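Side-chain contacts in N-methyltransferase (Streptoalloteichus sp. ATCC 53650, PDB 5BSZ), which probably transfers a methyl group from S-adenosylmethionine to the amino nitrogen of a trideoxysugar in the making of kedarcidin: residues L210-A213 against E214-L217; E126-R129 against A130-M134. One frame throughout, in Å; residues are numbered along the deposited sequence. Where two conformers were deposited one is given.

Contact 1. Residues L210-A213 against E214-L217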
loop_
_atom_site.group_PDB
_atom_site.type_symbol
_atom_site.label_atom_id
_atom_site.label_comp_id
_atom_site.label_asym_id
_atom_site.label_seq_id
_atom_site.Cartn_x
_atom_site.Cartn_y
_atom_site.Cartn_z
ATOM N N LEU A 210 11.562 6.590 25.880
ATOM C CA LEU A 210 11.186 7.496 26.915
ATOM C C LEU A 210 12.062 7.286 28.150
ATOM O O LEU A 210 11.883 6.291 28.882
ATOM C CB LEU A 210 9.693 7.299 27.242
ATOM C CG LEU A 210 8.717 7.441 26.070
ATOM C CD1 LEU A 210 7.312 6.910 26.402
ATOM C CD2 LEU A 210 8.679 8.894 25.655
ATOM N N PHE A 211 13.089 8.122 28.310
ATOM C CA PHE A 211 13.988 7.984 29.466
ATOM C C PHE A 211 13.578 8.918 30.572
ATOM O O PHE A 211 13.270 10.092 30.322
ATOM C CB PHE A 211 15.444 8.312 29.129
ATOM C CG PHE A 211 16.080 7.413 28.131
ATOM C CD1 PHE A 211 16.304 7.842 26.848
ATOM C CD2 PHE A 211 16.546 6.160 28.500
ATOM C CE1 PHE A 211 16.921 7.007 25.933
ATOM C CE2 PHE A 211 17.179 5.339 27.608
ATOM C CZ PHE A 211 17.402 5.766 26.308
ATOM N N PRO A 212 13.535 8.413 31.818
ATOM C CA PRO A 212 13.282 9.385 32.881
ATOM C C PRO A 212 14.463 10.337 33.076
ATOM O O PRO A 212 15.591 10.012 32.728
ATOM C CB PRO A 212 13.100 8.494 34.140
ATOM C CG PRO A 212 13.582 7.131 33.807
ATOM C CD PRO A 212 13.594 7.019 32.285
ATOM N N ALA A 213 14.209 11.483 33.674
ATOM C CA ALA A 213 15.244 12.471 34.010
ATOM C C ALA A 213 16.501 11.849 34.578
ATOM O O ALA A 213 17.592 12.248 34.167
ATOM C CB ALA A 213 14.665 13.527 34.972
ATOM N N GLU A 214 16.384 10.858 35.479
ATOM C CA GLU A 214 17.568 10.321 36.181
ATOM C C GLU A 214 18.545 9.712 35.196
ATOM O O GLU A 214 19.758 9.642 35.480
ATOM C CB GLU A 214 17.303 9.121 37.121
ATOM C CG GLU A 214 16.080 9.075 37.999
ATOM C CD GLU A 214 14.773 8.816 37.271
ATOM O OE1 GLU A 214 14.245 7.671 37.183
ATOM O OE2 GLU A 214 14.223 9.865 36.918
ATOM N N ASP A 215 18.003 9.102 34.133
ATOM C CA ASP A 215 18.851 8.355 33.193
ATOM C C ASP A 215 19.740 9.337 32.415
ATOM O O ASP A 215 20.886 9.027 32.070
ATOM C CB ASP A 215 17.999 7.590 32.183
ATOM C CG ASP A 215 17.440 6.299 32.749
ATOM O OD1 ASP A 215 17.664 6.111 33.962
ATOM O OD2 ASP A 215 16.861 5.486 31.982
ATOM N N TYR A 216 19.194 10.512 32.120
ATOM C CA TYR A 216 19.979 11.525 31.355
ATOM C C TYR A 216 21.081 12.115 32.242
ATOM O O TYR A 216 22.220 12.310 31.855
ATOM C CB TYR A 216 19.041 12.648 30.953
ATOM C CG TYR A 216 18.152 12.357 29.704
ATOM C CD1 TYR A 216 18.681 12.382 28.415
ATOM C CD2 TYR A 216 16.788 12.094 29.826
ATOM C CE1 TYR A 216 17.893 12.110 27.286
ATOM C CE2 TYR A 216 15.983 11.837 28.690
ATOM C CZ TYR A 216 16.552 11.872 27.424
ATOM O OH TYR A 216 15.784 11.651 26.328
ATOM N N LEU A 217 20.707 12.420 33.480
ATOM C CA LEU A 217 21.637 13.018 34.440
ATOM C C LEU A 217 22.751 12.020 34.717
ATOM O O LEU A 217 23.922 12.404 34.729
ATOM C CB LEU A 217 20.924 13.394 35.742
ATOM C CG LEU A 217 19.949 14.550 35.597
ATOM C CD1 LEU A 217 19.092 14.626 36.871
ATOM C CD2 LEU A 217 20.649 15.882 35.409
HETATM O O HOH W 1 13.559 10.307 26.400
#
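Phe211 turns the edge of its ring toward the face of Tyr216, five residues later. The pair is T-shaped (edge-to-face), with centroids 5.7 Å apart and planes at 79°. Phe211 CB adds to it by resting against Tyr216 CE2 at 3.6 Å. With chi1 at -63°, the Phe211 ring stands beside its own backbone N, which sets its edge toward Tyr216 and Asp215. Asp215 OD2 sits near the ring plane, 3.6 Å from Phe211 CD2, and is hydrogen-bonded to Thr124 OG1. The same carboxylate also borders the Pro212 ring at CD.

Pro212 is the N-cap residue of helix 213-222. Its carbonyl oxygen accepts a bond from Asp215 N at 2.9 Å. Glu214 bends back at chi2 and brings its carboxylate against the Pro212 ring, where OE2 is 3.3 Å from Pro212 CB. Ala213 contributes mainly through its backbone. Its O accepts from Leu217 N at 3.2 Å in a nearly straight bond (167°), and more weakly from Tyr216 N. These bonds form the first turn of the helix.

Water 1 ties the two aromatic residues together again. It accepts from Phe211 N at 2.9 Å and from Tyr216 OH at 2.6 Å. Trp149 N also bonds to Tyr216 OH, and Phe241 stacks with the Tyr216 ring. The ring therefore packs against both Phe211 and Phe241. Ring hydrogens of Phe211 carry slight positive charge, so the Asp215 carboxylate at that edge is probably a favourable neighbour. The capping bonds thus start helix 213-222 soon after strand 198-209, while the water and Trp149 N satisfy the buried Tyr216 hydroxyl with two bonds.

Contact 2. Residues E126-R129 against A130-M134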
loop_
_atom_site.group_PDB
_atom_site.type_symbol
_atom_site.label_atom_id
_atom_site.label_comp_id
_atom_site.label_asym_id
_atom_site.label_seq_id
_atom_site.Cartn_x
_atom_site.Cartn_y
_atom_site.Cartn_z
ATOM N N GLU A 126 23.034 2.363 25.989
ATOM C CA GLU A 126 23.257 3.063 24.728
ATOM C C GLU A 126 23.196 4.589 24.848
ATOM O O GLU A 126 24.008 5.328 24.240
ATOM C CB GLU A 126 22.247 2.574 23.653
ATOM C CG GLU A 126 22.735 2.921 22.256
ATOM C CD GLU A 126 21.935 2.231 21.167
ATOM O OE1 GLU A 126 20.716 2.019 21.387
ATOM O OE2 GLU A 126 22.524 1.961 20.091
ATOM N N LEU A 127 22.302 5.084 25.693
ATOM C CA LEU A 127 22.270 6.489 26.017
ATOM C C LEU A 127 23.619 6.955 26.579
ATOM O O LEU A 127 24.203 7.969 26.116
ATOM C CB LEU A 127 21.126 6.776 27.004
ATOM C CG LEU A 127 20.937 8.170 27.552
ATOM C CD1 LEU A 127 20.585 9.074 26.384
ATOM C CD2 LEU A 127 19.922 8.232 28.685
ATOM N N ALA A 128 24.107 6.185 27.552
ATOM C CA ALA A 128 25.419 6.454 28.157
ATOM C C ALA A 128 26.518 6.426 27.119
ATOM O O ALA A 128 27.391 7.305 27.183
ATOM C CB ALA A 128 25.734 5.529 29.355
ATOM N N ARG A 129 26.477 5.520 26.145
ATOM C CA ARG A 129 27.506 5.493 25.106
ATOM C C ARG A 129 27.530 6.728 24.229
ATOM O O ARG A 129 28.617 7.277 23.948
ATOM C CB ARG A 129 27.410 4.262 24.199
ATOM C CG ARG A 129 28.577 3.315 24.391
ATOM C CD ARG A 129 28.303 1.940 23.808
ATOM N NE ARG A 129 27.878 2.069 22.431
ATOM C CZ ARG A 129 28.672 1.918 21.382
ATOM N NH1 ARG A 129 29.963 1.639 21.537
ATOM N NH2 ARG A 129 28.150 2.060 20.182
ATOM N N ALA A 130 26.342 7.151 23.771
ATOM C CA ALA A 130 26.210 8.427 23.034
ATOM C C ALA A 130 26.750 9.618 23.840
ATOM O O ALA A 130 27.391 10.495 23.316
ATOM C CB ALA A 130 24.762 8.726 22.647
ATOM N N VAL A 131 26.404 9.719 25.115
ATOM C CA VAL A 131 26.788 10.880 25.902
ATOM C C VAL A 131 28.296 10.855 26.147
ATOM O O VAL A 131 28.965 11.907 26.140
ATOM C CB VAL A 131 25.984 10.909 27.210
ATOM C CG1 VAL A 131 26.492 11.999 28.132
ATOM C CG2 VAL A 131 24.500 11.147 26.876
ATOM N N ARG A 132 28.832 9.658 26.335
ATOM C CA ARG A 132 30.282 9.528 26.421
ATOM C C ARG A 132 30.998 9.986 25.151
ATOM O O ARG A 132 32.045 10.677 25.194
ATOM C CB ARG A 132 30.650 8.097 26.784
ATOM C CG ARG A 132 31.952 7.957 27.555
ATOM C CD ARG A 132 31.828 6.945 28.720
ATOM N NE ARG A 132 30.961 5.813 28.358
ATOM C CZ ARG A 132 29.874 5.365 29.010
ATOM N NH1 ARG A 132 29.446 5.897 30.182
ATOM N NH2 ARG A 132 29.208 4.342 28.435
ATOM N N ALA A 133 30.477 9.562 24.005
ATOM C CA ALA A 133 31.131 9.903 22.755
ATOM C C ALA A 133 31.083 11.409 22.560
ATOM O O ALA A 133 32.056 11.943 22.074
ATOM C CB ALA A 133 30.480 9.228 21.555
ATOM N N MET A 134 29.939 12.055 22.840
ATOM C CA MET A 134 29.842 13.512 22.897
ATOM C C MET A 134 30.857 14.175 23.850
ATOM O O MET A 134 31.537 15.108 23.450
ATOM C CB MET A 134 28.426 14.022 23.230
ATOM C CG MET A 134 27.442 13.650 22.094
ATOM S SD MET A 134 25.756 13.944 22.667
ATOM C CE MET A 134 24.975 13.037 21.332
#
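Arg132 leaves the helix with CG anti to its backbone N (chi1 -151°), then bends at chi2 and chi3 (36°), and this folds its guanidinium back over Ala128 one turn earlier. The flat group lies with one face over Ala128 O, which is 3.6 Å from Arg132 CZ. Arg132 NH1 and NH2 both approach Ala128 CB, each at 3.8 Å. The Ala128 oxygen already accepts the helical bond from Arg132 N at 2.9 Å. One residue thus meets that carbonyl with both its backbone and its side chain.

Val131 places CG2 beside its own backbone N, and the methyl comes to 3.3 Å from Leu127 O. The two side chains meet more loosely, with Leu127 CD1 and Val131 CG2 4.5 Å apart. This is the helix of the beta-alpha-beta unit 110-113, 124-135, 143-146. Val131 packs on Leu144 and Ile146 and on helix 213-222. Regular helical bonds run through the segment. The one from Ala130 N to Glu126 O is 3.0 Å long and almost straight (175°).

The polar ends of Glu126 and Arg129 meet other residues. Glu126 OE1 bonds to Ala122 N, and OE2 to Gly1 N of the second subunit. Arg129, modelled in two conformers, touches Phe100 and Asp101. The carbonyl under the Arg132 guanidinium would probably ease its positive charge slightly, by electrostatics rather than by a hydrogen bond.

Overall arrangement
Contact 2 lies on helix 124-135, the crossover between parallel strands 110-113 and 143-146 of the Rossmann-like methyltransferase sheet. Contact 1 starts helix 213-222 beside it. Their centres are 13 Å apart. Leu127 is the joint: its CD2 lies 3.6 Å from Asp215 O, its CB 3.9 Å from Phe211 CZ, and its CD1 4.2 Å from Tyr216 CE1. Contact 2 is nearer the cofactor product. The side chains of Ala130 and Arg129 are about 5 Å from those of Met99 and Asp98, respectively, which bind S-adenosyl-L-homocysteine. The Glu126 side chain is about 7 Å from that ligand, and that of Phe211 about 12 Å. The Tyr216 side chain is about 12 Å from bound thymidine.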